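Local coordinates for protein D-hydantoinase (Ralstonia pickettii, PDB 1NFG) that probably catalyses the stereospecific hydrolysis of the cyclic amide bond of D-hydantoin derivatives, with two zinc ions bound per subunit, at residues Leu21-Asp25 and Gly26-Gln30; Ile42-Gly46 and Arg47-Pro51; Ser209-Pro212 and Arg213-Ala216; Met399-Gln403 and Thr404-Asn408; Val433-Glu437 and Gly438-Gly442. All blocks are in the same frame, centred on the assembly; numbering follows the deposited sequence.

Interaction 1: residues Leu21-Asp25 and Gly26-Gln30; sequences LGIKD and GKITQ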
# COMPACT_ATOMS: atom_id res chain seq x y z
N LEU A 21 -26.22 28.84 -30.18
CA LEU A 21 -26.03 29.70 -29.02
C LEU A 21 -26.40 31.15 -29.27
O LEU A 21 -26.24 31.67 -30.37
CB LEU A 21 -24.55 29.69 -28.59
CG LEU A 21 -24.02 28.56 -27.72
CD1 LEU A 21 -22.52 28.73 -27.57
CD2 LEU A 21 -24.70 28.58 -26.36
N GLY A 22 -26.87 31.80 -28.21
CA GLY A 22 -27.22 33.21 -28.28
C GLY A 22 -26.46 33.98 -27.22
O GLY A 22 -26.70 33.81 -26.02
N ILE A 23 -25.54 34.84 -27.65
CA ILE A 23 -24.74 35.64 -26.73
C ILE A 23 -25.21 37.10 -26.68
O ILE A 23 -25.40 37.75 -27.71
CB ILE A 23 -23.25 35.62 -27.15
CG1 ILE A 23 -22.74 34.18 -27.10
CG2 ILE A 23 -22.43 36.51 -26.23
CD1 ILE A 23 -21.39 33.99 -27.75
N LYS A 24 -25.40 37.61 -25.47
CA LYS A 24 -25.87 38.98 -25.28
C LYS A 24 -25.22 39.66 -24.08
O LYS A 24 -25.46 39.28 -22.93
CB LYS A 24 -27.39 38.98 -25.10
CG LYS A 24 -28.00 40.35 -24.84
CD LYS A 24 -28.00 41.20 -26.10
CE LYS A 24 -28.80 42.48 -25.89
NZ LYS A 24 -28.96 43.22 -27.18
N ASP A 25 -24.42 40.69 -24.35
CA ASP A 25 -23.74 41.44 -23.30
C ASP A 25 -22.71 40.60 -22.56
O ASP A 25 -22.72 40.54 -21.33
CB ASP A 25 -24.75 42.03 -22.31
CG ASP A 25 -25.71 43.00 -22.98
OD1 ASP A 25 -25.28 43.68 -23.94
OD2 ASP A 25 -26.88 43.08 -22.55
N GLY A 26 -21.84 39.96 -23.32
CA GLY A 26 -20.79 39.14 -22.75
C GLY A 26 -21.24 37.84 -22.11
O GLY A 26 -20.41 37.10 -21.58
N LYS A 27 -22.53 37.54 -22.16
CA LYS A 27 -23.03 36.31 -21.57
C LYS A 27 -23.84 35.44 -22.53
O LYS A 27 -24.35 35.91 -23.55
CB LYS A 27 -23.87 36.61 -20.34
CG LYS A 27 -23.08 37.21 -19.20
CD LYS A 27 -23.93 37.36 -17.97
CE LYS A 27 -23.15 38.03 -16.86
NZ LYS A 27 -23.95 38.14 -15.61
N ILE A 28 -23.94 34.16 -22.20
CA ILE A 28 -24.73 33.24 -23.00
C ILE A 28 -26.14 33.36 -22.45
O ILE A 28 -26.39 33.02 -21.29
CB ILE A 28 -24.20 31.79 -22.86
CG1 ILE A 28 -22.86 31.68 -23.58
CG2 ILE A 28 -25.21 30.81 -23.43
CD1 ILE A 28 -22.25 30.30 -23.53
N THR A 29 -27.05 33.87 -23.27
CA THR A 29 -28.42 34.08 -22.84
C THR A 29 -29.44 33.03 -23.29
O THR A 29 -30.46 32.85 -22.64
CB THR A 29 -28.90 35.48 -23.30
OG1 THR A 29 -28.76 35.59 -24.72
CG2 THR A 29 -28.05 36.56 -22.63
N GLN A 30 -29.15 32.35 -24.40
CA GLN A 30 -30.07 31.33 -24.90
C GLN A 30 -29.39 30.22 -25.70
O GLN A 30 -28.48 30.47 -26.50
CB GLN A 30 -31.15 31.96 -25.77
CG GLN A 30 -32.18 30.96 -26.29
CD GLN A 30 -33.17 31.58 -27.26
OE1 GLN A 30 -33.79 32.60 -26.98
NE2 GLN A 30 -33.34 30.94 -28.42

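Interaction 2: residues Ile42-Gly46 and Arg47-Pro51; sequences IDAAG and RYVFP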
# COMPACT_ATOMS: atom_id res chain seq x y z
N ILE A 42 -21.77 33.29 -36.29
CA ILE A 42 -20.62 32.46 -36.58
C ILE A 42 -21.10 31.05 -36.92
O ILE A 42 -21.98 30.50 -36.25
CB ILE A 42 -19.65 32.40 -35.39
CG1 ILE A 42 -19.12 33.81 -35.09
CG2 ILE A 42 -18.51 31.44 -35.69
CD1 ILE A 42 -18.25 33.91 -33.85
N ASP A 43 -20.52 30.49 -37.98
CA ASP A 43 -20.89 29.15 -38.42
C ASP A 43 -19.91 28.13 -37.84
O ASP A 43 -18.80 27.97 -38.34
CB ASP A 43 -20.85 29.09 -39.95
CG ASP A 43 -21.64 27.91 -40.49
OD1 ASP A 43 -21.74 26.88 -39.79
OD2 ASP A 43 -22.15 28.02 -41.62
N ALA A 44 -20.34 27.45 -36.79
CA ALA A 44 -19.51 26.44 -36.13
C ALA A 44 -19.72 25.05 -36.73
O ALA A 44 -19.43 24.04 -36.09
CB ALA A 44 -19.80 26.42 -34.64
N ALA A 45 -20.22 25.01 -37.96
CA ALA A 45 -20.47 23.74 -38.64
C ALA A 45 -19.24 22.84 -38.58
O ALA A 45 -18.11 23.27 -38.84
CB ALA A 45 -20.85 24.00 -40.10
N GLY A 46 -19.47 21.57 -38.24
CA GLY A 46 -18.38 20.61 -38.16
C GLY A 46 -17.37 20.90 -37.07
O GLY A 46 -16.28 20.33 -37.06
N ARG A 47 -17.73 21.77 -36.13
CA ARG A 47 -16.83 22.13 -35.05
C ARG A 47 -17.46 21.99 -33.67
O ARG A 47 -18.69 21.99 -33.52
CB ARG A 47 -16.33 23.55 -35.24
CG ARG A 47 -15.42 23.72 -36.44
CD ARG A 47 -15.04 25.17 -36.60
NE ARG A 47 -14.03 25.37 -37.64
CZ ARG A 47 -13.53 26.56 -37.96
NH1 ARG A 47 -13.96 27.65 -37.33
NH2 ARG A 47 -12.61 26.67 -38.91
N TYR A 48 -16.61 21.86 -32.66
CA TYR A 48 -17.07 21.74 -31.29
C TYR A 48 -17.11 23.14 -30.68
O TYR A 48 -16.29 24.00 -31.01
CB TYR A 48 -16.12 20.87 -30.46
CG TYR A 48 -16.11 19.39 -30.81
CD1 TYR A 48 -17.29 18.65 -30.85
CD2 TYR A 48 -14.91 18.72 -31.03
CE1 TYR A 48 -17.27 17.27 -31.10
CE2 TYR A 48 -14.88 17.34 -31.28
CZ TYR A 48 -16.07 16.63 -31.31
OH TYR A 48 -16.04 15.27 -31.54
N VAL A 49 -18.06 23.36 -29.79
CA VAL A 49 -18.19 24.63 -29.10
C VAL A 49 -17.84 24.32 -27.65
O VAL A 49 -18.72 23.93 -26.87
CB VAL A 49 -19.63 25.18 -29.18
CG1 VAL A 49 -19.74 26.50 -28.43
CG2 VAL A 49 -20.05 25.34 -30.63
N PHE A 50 -16.57 24.48 -27.29
CA PHE A 50 -16.08 24.20 -25.94
C PHE A 50 -16.03 25.43 -25.05
O PHE A 50 -15.96 26.56 -25.54
CB PHE A 50 -14.63 23.68 -25.97
CG PHE A 50 -14.45 22.33 -26.57
CD1 PHE A 50 -15.25 21.25 -26.19
CD2 PHE A 50 -13.40 22.10 -27.46
CE1 PHE A 50 -14.99 19.96 -26.67
CE2 PHE A 50 -13.13 20.82 -27.94
CZ PHE A 50 -13.92 19.75 -27.55
N PRO A 51 -16.08 25.23 -23.72
CA PRO A 51 -16.00 26.38 -22.81
C PRO A 51 -14.55 26.85 -22.96
O PRO A 51 -13.68 26.06 -23.34
CB PRO A 51 -16.25 25.75 -21.44
CG PRO A 51 -17.16 24.62 -21.75
CD PRO A 51 -16.55 24.03 -23.01

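Interaction 3: residues Ser209-Pro212 and Arg213-Ala216; sequences SRPP and RVEA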
# COMPACT_ATOMS: atom_id res chain seq x y z
N SER A 209 19.56 15.09 -10.03
CA SER A 209 19.78 15.76 -8.76
C SER A 209 18.50 15.89 -7.95
O SER A 209 18.53 16.25 -6.77
CB SER A 209 20.42 17.14 -8.96
OG SER A 209 19.58 18.03 -9.67
N ARG A 210 17.36 15.62 -8.59
CA ARG A 210 16.09 15.69 -7.90
C ARG A 210 15.13 14.61 -8.39
O ARG A 210 14.12 14.88 -9.05
CB ARG A 210 15.48 17.10 -8.02
CG ARG A 210 15.61 17.76 -9.38
CD ARG A 210 15.73 19.27 -9.25
NE ARG A 210 14.70 19.86 -8.39
CZ ARG A 210 14.89 20.95 -7.64
NH1 ARG A 210 16.07 21.55 -7.64
NH2 ARG A 210 13.92 21.43 -6.88
N PRO A 211 15.45 13.35 -8.05
CA PRO A 211 14.68 12.16 -8.42
C PRO A 211 13.33 12.10 -7.70
O PRO A 211 13.10 12.81 -6.72
CB PRO A 211 15.61 11.03 -8.01
CG PRO A 211 16.22 11.57 -6.76
CD PRO A 211 16.57 12.99 -7.17
N PRO A 212 12.43 11.23 -8.18
CA PRO A 212 11.09 11.04 -7.63
C PRO A 212 10.98 11.08 -6.11
O PRO A 212 10.03 11.64 -5.57
CB PRO A 212 10.68 9.70 -8.20
CG PRO A 212 11.29 9.75 -9.57
CD PRO A 212 12.68 10.29 -9.29
N ARG A 213 11.95 10.49 -5.41
CA ARG A 213 11.89 10.47 -3.95
C ARG A 213 11.85 11.88 -3.37
O ARG A 213 11.15 12.13 -2.39
CB ARG A 213 13.08 9.73 -3.37
CG ARG A 213 12.85 9.25 -1.96
CD ARG A 213 12.05 7.97 -2.01
NE ARG A 213 10.65 8.14 -1.61
CZ ARG A 213 9.67 7.37 -2.07
NH1 ARG A 213 9.94 6.41 -2.95
NH2 ARG A 213 8.43 7.54 -1.64
N VAL A 214 12.61 12.78 -3.97
CA VAL A 214 12.67 14.17 -3.54
C VAL A 214 11.26 14.78 -3.58
O VAL A 214 10.85 15.48 -2.65
CB VAL A 214 13.60 15.00 -4.44
CG1 VAL A 214 13.54 16.47 -4.06
CG2 VAL A 214 15.02 14.48 -4.32
N GLU A 215 10.54 14.49 -4.66
CA GLU A 215 9.18 14.99 -4.81
C GLU A 215 8.23 14.26 -3.86
O GLU A 215 7.47 14.89 -3.12
CB GLU A 215 8.70 14.79 -6.26
CG GLU A 215 7.36 15.46 -6.58
CD GLU A 215 6.93 15.28 -8.03
OE1 GLU A 215 7.81 15.14 -8.91
OE2 GLU A 215 5.70 15.28 -8.30
N ALA A 216 8.28 12.94 -3.88
CA ALA A 216 7.41 12.11 -3.05
C ALA A 216 7.42 12.50 -1.58
O ALA A 216 6.36 12.76 -0.99
CB ALA A 216 7.80 10.64 -3.20

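Interaction 4: residues Met399-Gln403 and Thr404-Asn408; sequences MVIEQ and TAMHN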
# COMPACT_ATOMS: atom_id res chain seq x y z
N MET A 399 -2.12 19.52 -37.79
CA MET A 399 -1.08 20.53 -37.82
C MET A 399 0.15 20.12 -37.02
O MET A 399 0.06 19.31 -36.09
CB MET A 399 -1.65 21.83 -37.26
CG MET A 399 -0.64 22.78 -36.68
SD MET A 399 -1.46 23.86 -35.48
CE MET A 399 -2.38 24.92 -36.59
N VAL A 400 1.30 20.66 -37.39
CA VAL A 400 2.53 20.38 -36.68
C VAL A 400 2.84 21.60 -35.84
O VAL A 400 2.86 22.72 -36.36
CB VAL A 400 3.71 20.17 -37.62
CG1 VAL A 400 5.00 20.05 -36.82
CG2 VAL A 400 3.49 18.92 -38.46
N ILE A 401 3.08 21.40 -34.55
CA ILE A 401 3.38 22.52 -33.69
C ILE A 401 4.79 23.05 -33.94
O ILE A 401 5.77 22.34 -33.76
CB ILE A 401 3.23 22.15 -32.21
CG1 ILE A 401 1.76 21.81 -31.93
CG2 ILE A 401 3.69 23.31 -31.33
CD1 ILE A 401 1.43 21.65 -30.48
N GLU A 402 4.86 24.30 -34.38
CA GLU A 402 6.13 24.95 -34.65
C GLU A 402 6.12 26.30 -33.95
O GLU A 402 5.13 27.03 -34.03
CB GLU A 402 6.31 25.16 -36.16
CG GLU A 402 5.98 23.94 -36.99
CD GLU A 402 6.01 24.24 -38.47
OE1 GLU A 402 7.11 24.21 -39.06
OE2 GLU A 402 4.93 24.53 -39.03
N GLN A 403 7.21 26.62 -33.27
CA GLN A 403 7.31 27.88 -32.54
C GLN A 403 7.10 29.07 -33.47
O GLN A 403 6.59 30.10 -33.05
CB GLN A 403 8.67 27.99 -31.86
CG GLN A 403 8.83 29.22 -30.98
CD GLN A 403 7.70 29.36 -29.98
OE1 GLN A 403 6.93 28.43 -29.75
NE2 GLN A 403 7.60 30.54 -29.37
N THR A 404 7.49 28.91 -34.73
CA THR A 404 7.34 29.98 -35.71
C THR A 404 5.87 30.32 -35.92
O THR A 404 5.54 31.40 -36.40
CB THR A 404 7.95 29.60 -37.08
OG1 THR A 404 7.30 28.43 -37.59
CG2 THR A 404 9.43 29.35 -36.95
N ALA A 405 4.99 29.40 -35.55
CA ALA A 405 3.56 29.61 -35.70
C ALA A 405 2.88 29.93 -34.38
O ALA A 405 1.68 30.22 -34.34
CB ALA A 405 2.92 28.38 -36.33
N MET A 406 3.63 29.89 -33.28
CA MET A 406 3.05 30.21 -31.98
C MET A 406 2.93 31.73 -31.83
O MET A 406 3.43 32.47 -32.68
CB MET A 406 3.89 29.60 -30.87
CG MET A 406 3.88 28.07 -30.90
SD MET A 406 2.19 27.39 -30.99
CE MET A 406 1.77 27.37 -29.31
N HIS A 407 2.29 32.19 -30.77
CA HIS A 407 2.08 33.62 -30.61
C HIS A 407 2.64 34.33 -29.37
O HIS A 407 2.11 35.37 -28.96
CB HIS A 407 0.57 33.90 -30.72
CG HIS A 407 -0.06 33.29 -31.92
ND1 HIS A 407 -0.28 31.93 -32.04
CD2 HIS A 407 -0.47 33.83 -33.10
CE1 HIS A 407 -0.79 31.66 -33.23
NE2 HIS A 407 -0.91 32.80 -33.89
N ASN A 408 3.70 33.80 -28.78
CA ASN A 408 4.29 34.44 -27.61
C ASN A 408 5.68 34.98 -27.96
O ASN A 408 6.06 35.02 -29.13
CB ASN A 408 4.34 33.47 -26.43
CG ASN A 408 5.46 32.46 -26.54
OD1 ASN A 408 5.80 31.99 -27.64
ND2 ASN A 408 6.04 32.09 -25.41

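Interaction 5: residues Val433-Glu437 and Gly438-Gly442; sequences VIVDE and GSYVG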
# COMPACT_ATOMS: atom_id res chain seq x y z
N VAL A 433 -15.09 38.49 -29.97
CA VAL A 433 -14.26 37.57 -30.73
C VAL A 433 -12.84 38.12 -30.63
O VAL A 433 -12.58 39.22 -31.11
CB VAL A 433 -14.69 37.54 -32.22
CG1 VAL A 433 -13.65 36.81 -33.05
CG2 VAL A 433 -16.04 36.87 -32.36
N ILE A 434 -11.94 37.37 -30.00
CA ILE A 434 -10.57 37.84 -29.86
C ILE A 434 -9.60 37.07 -30.74
O ILE A 434 -8.48 37.50 -30.97
CB ILE A 434 -10.10 37.83 -28.38
CG1 ILE A 434 -10.16 36.41 -27.81
CG2 ILE A 434 -10.99 38.78 -27.57
CD1 ILE A 434 -9.77 36.33 -26.33
N VAL A 435 -10.04 35.92 -31.24
CA VAL A 435 -9.23 35.13 -32.16
C VAL A 435 -10.22 34.71 -33.23
O VAL A 435 -11.25 34.13 -32.91
CB VAL A 435 -8.62 33.87 -31.50
CG1 VAL A 435 -7.79 33.11 -32.53
CG2 VAL A 435 -7.74 34.26 -30.32
N ASP A 436 -9.93 35.05 -34.48
CA ASP A 436 -10.82 34.72 -35.58
C ASP A 436 -10.06 33.83 -36.55
O ASP A 436 -9.03 34.23 -37.09
CB ASP A 436 -11.25 36.01 -36.30
CG ASP A 436 -12.54 35.84 -37.08
OD1 ASP A 436 -12.73 34.80 -37.75
OD2 ASP A 436 -13.37 36.78 -37.05
N GLU A 437 -10.58 32.63 -36.78
CA GLU A 437 -9.94 31.68 -37.68
C GLU A 437 -8.42 31.65 -37.59
O GLU A 437 -7.73 31.60 -38.61
CB GLU A 437 -10.35 31.94 -39.13
CG GLU A 437 -11.82 31.66 -39.41
CD GLU A 437 -12.27 30.28 -38.96
OE1 GLU A 437 -11.59 29.28 -39.29
OE2 GLU A 437 -13.31 30.20 -38.26
N GLY A 438 -7.89 31.70 -36.36
CA GLY A 438 -6.45 31.64 -36.18
C GLY A 438 -5.68 32.94 -36.02
O GLY A 438 -4.49 32.91 -35.72
N SER A 439 -6.35 34.07 -36.23
CA SER A 439 -5.66 35.36 -36.10
C SER A 439 -6.11 36.13 -34.88
O SER A 439 -7.30 36.34 -34.66
CB SER A 439 -5.90 36.22 -37.34
OG SER A 439 -5.40 35.57 -38.50
N TYR A 440 -5.14 36.56 -34.07
CA TYR A 440 -5.49 37.33 -32.89
C TYR A 440 -6.08 38.65 -33.36
O TYR A 440 -5.46 39.37 -34.15
CB TYR A 440 -4.26 37.61 -32.02
CG TYR A 440 -4.65 38.37 -30.78
CD1 TYR A 440 -5.52 37.81 -29.86
CD2 TYR A 440 -4.24 39.69 -30.59
CE1 TYR A 440 -5.99 38.54 -28.78
CE2 TYR A 440 -4.71 40.43 -29.49
CZ TYR A 440 -5.59 39.85 -28.60
OH TYR A 440 -6.08 40.56 -27.52
N VAL A 441 -7.27 38.98 -32.88
CA VAL A 441 -7.92 40.22 -33.28
C VAL A 441 -8.50 40.96 -32.08
O VAL A 441 -9.50 41.68 -32.21
CB VAL A 441 -9.06 39.94 -34.30
CG1 VAL A 441 -8.47 39.33 -35.56
CG2 VAL A 441 -10.11 39.01 -33.68
N GLY A 442 -7.88 40.78 -30.92
CA GLY A 442 -8.36 41.44 -29.71
C GLY A 442 -7.51 42.64 -29.33
O GLY A 442 -6.64 43.07 -30.09

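Interaction 1: residues Leu21-Asp25 and Gly26-Gln30
Leu21 and Ile28 meet through methyl groups: Leu21 CD2 lies 3.7 Å from Ile28 CG2, the two side chains approaching at a slant rather than alongside each other. The same leucine methyl is also neighbour to the end of the isoleucine chain, with Leu21 CD2 and Ile28 CD1 4.1 Å apart. Ile28 carries CG1 beside its backbone N (chi1 -71°), which turns CG2 to the carbonyl side, and CG2 is the branch nearer Leu21. Ile23 stands across from Ile28 more loosely, with 4.3 Å between Ile23 CG1 and Ile28 CG1. Its other branch rests on backbone, Ile23 CG2 being 3.4 Å from Lys27 O. Ile390 of strand 390-400 touches all three side chains, so this face of the hairpin is turned into the protein.

The hairpin joins strands 15-24 and 27-31 through Asp25 and Gly26, both with positive phi. It contains a classic beta bulge: Thr29 and Gln30 together oppose Gly22, whose carbonyl oxygen collects three donors. Thr29 N reaches Gly22 O at 2.8 Å, nearly in line with the carbonyl bond. Gln30 N comes to Gly22 O at 3.3 Å, in the carbonyl plane on a lone pair. The third donor, Thr29 OG1, lies 3.0 Å from Gly22 O but stands 62° out of that plane. A chi1 of 57° places the hydroxyl between the threonine's N and carbonyl carbon, and the methyl swings toward the neighbouring lysine, with Thr29 CG2 3.5 Å from Lys24 CB. Gln30 extends away from Gly22, its NE2 bonded to Gly32 O and Ala34 O.

Interaction 2: residues Ile42-Gly46 and Arg47-Pro51
Ala44 and Arg47 close a type II beta turn that carries the chain from strand 40-43 into strand 48-58. The closing bond runs from Arg47 N to Ala44 O at 2.8 Å; it is bent, with 138° at the hydrogen, and the donor is tilted out of the carbonyl plane. Gly46 takes the third position of the turn, where phi is positive (66°). An Asx turn precedes and overlaps it: Ala45 N donates to Asp43 OD1 at 3.0 Å, meeting the oxygen on its anti side. Asn7 ND2 of the same chain is a second donor to that oxygen.

Arg47 begins its side chain against the turn, with Arg47 CB 3.3 Å from Ala44 O. From there its aliphatic part runs extended out to NE and leaves the turn, carrying the guanidinium group to a salt bridge between NH1 and Glu437 OE2.

Farther along, Phe50 has Tyr48 CB over one ring face, off centre toward the rim. Val49 lies between them in sequence and packs on Ile390 and Leu392 of strand 390-400. With CG1 anti to the backbone N (chi1 179°), its other methyl approaches the turn, and Val49 CG2 is 4.2 Å from Ala44 CB.

Interaction 3: residues Ser209-Pro212 and Arg213-Ala216
The first turn of helix 212-229 is built here, where Pro211, at the end of a loop that passes beside the active site, touches Val214 of the helix. Pro211 O accepts a hydrogen bond from Val214 N at 2.8 Å; the bond is bent to 135° at the hydrogen, and the donor is tilted from the carbonyl plane. One residue on, Pro212 O receives Ala216 N, also at 2.8 Å, in a nearly straight bond (177°). The first of these bonds spans three residues; the second spans four, the spacing of an alpha helix.

The proline ring and the valine meet at a slant, with Pro211 CD 3.6 Å from Val214 CG2. Val214 has CG1 anti to its backbone N (chi1 174°), and this sets CG2 beside the N, over the approaching chain: Val214 CG2 lies 3.5 Å from Pro211 O and 3.9 Å from Arg210 CA. Ile228 of the third subunit packs on Pro211, Arg213 and Val214, so the helix start is also part of a subunit interface.

Arg210 is turned away to a salt bridge with Glu183, and its side chain comes to about 4 Å from those of Tyr153 and Thr286, residues that probably bind substrate. The extended Glu215 reaches Arg290, Thr239 and Ser243. Neither proline has an N-H to offer, so these two positions add no amide donors needing acceptors at the helix start. The arginine and two hydroxyls around the buried Glu215 carboxylate would be expected to stabilise its negative charge.

Interaction 4: residues Met399-Gln403 and Thr404-Asn408
The side-chain amides of Gln403 and Asn408 meet with their planes 85° apart, almost perpendicular. Gln403 NE2 donates to Asn408 OD1 at 2.9 Å, with 148° at the hydrogen. The acceptor lies close to the Gln403 amide plane, and the donor lies in the plane of the Asn408 carbonyl. The oxygen of the glutamine amide is neighbour to Met406 instead: Gln403 OE1 is 3.3 Å from Met406 CG and 3.4 Å from Met406 CB. The glutamine leaves the backbone with CG anti to N and then bends at chi2 (52°), which folds the amide back across the methionine and toward Asn408.

The backbone carrying these groups makes a short 3-10 turn after strand 390-400. Ala405 N bonds to Glu402 O at 2.8 Å, and Met406 N to Gln403 O at 3.0 Å; in both, the donor stands well above the carbonyl plane. Before the turn, Ile401 CG2 makes a looser apolar contact with Met406 SD at 4.4 Å; within the turn, Gln403 N bonds to Glu416 OE1.

Gln403 NE2 has a second acceptor in Met410 O, and two acceptors on one amide nitrogen should fix the rotation of the group. Asn408 ND2 is held by Asp71 of the same chain; this directs the nitrogen to the carboxylate and presents OD1 to Gln403 as an acceptor.

Interaction 5: residues Val433-Glu437 and Gly438-Gly442
Asp436 and Ser439 close a tight beta hairpin between strands 432-436 and 439-440 through a type I' turn, with Glu437 and Gly438 at its corners. They form a hydrogen-bonded antiparallel pair: Ser439 N reaches Asp436 O at 2.8 Å, and Asp436 N returns to Ser439 O at 2.9 Å, both bonds nearly straight. Both corner residues have positive phi, as this turn type requires. Farther from the turn, Val441 N bonds to Ile434 O at 2.7 Å, the donor lying 42° out of the carbonyl plane.

Val435 and Tyr440 make the non-hydrogen-bonded pair between these bonds, and their side chains share a face packed on helix 73-82. On the other side of strand 432-436, Ile434 and Val435 both oppose Val427, a classic beta bulge at which the strand turns a corner. Tyr440 has CG anti to its backbone N (chi1 -178°), which lays the ring back along the hairpin. Val435 CG2 then sits at the ring edge, 4.2 Å from Tyr440 CD1, while Ile434 CB is 4.2 Å from Tyr440 CE1. One ring face is occupied by Gly442 N, over its centre.

Val441 leans the opposite way. Its CG2, placed between N and the carbonyl carbon (chi1 -62° for CG1), is 4.2 Å from Val433 CG1 and 4.1 Å from Asp436 CB. The carboxylate of Asp436 runs away from this cluster to a salt bridge with Arg40.

In the fold
Interactions 1, 2, 4 and 5 form a touching chain of contacts. Interactions 1 and 2 meet through Leu21 CD1 and Val49 CG1, 3.7 Å apart. Interaction 2 joins interaction 5 by the Arg47 NH1 - Glu437 OE2 salt bridge at 2.8 Å, beside packing of Ile42 CD1 on Val433 CG2 at 4.0 Å. Interaction 5 reaches interaction 4 more loosely, with Gly438 O 4.0 Å from His407 NE2. Interaction 3 stands apart, its nearest atoms about 23 Å from interaction 4. It lies near the metal site: the Arg210 side chain is about 8 Å from a zinc ion. The Asn408 side chain of interaction 4 is about 11 Å from that of the zinc ligand His59.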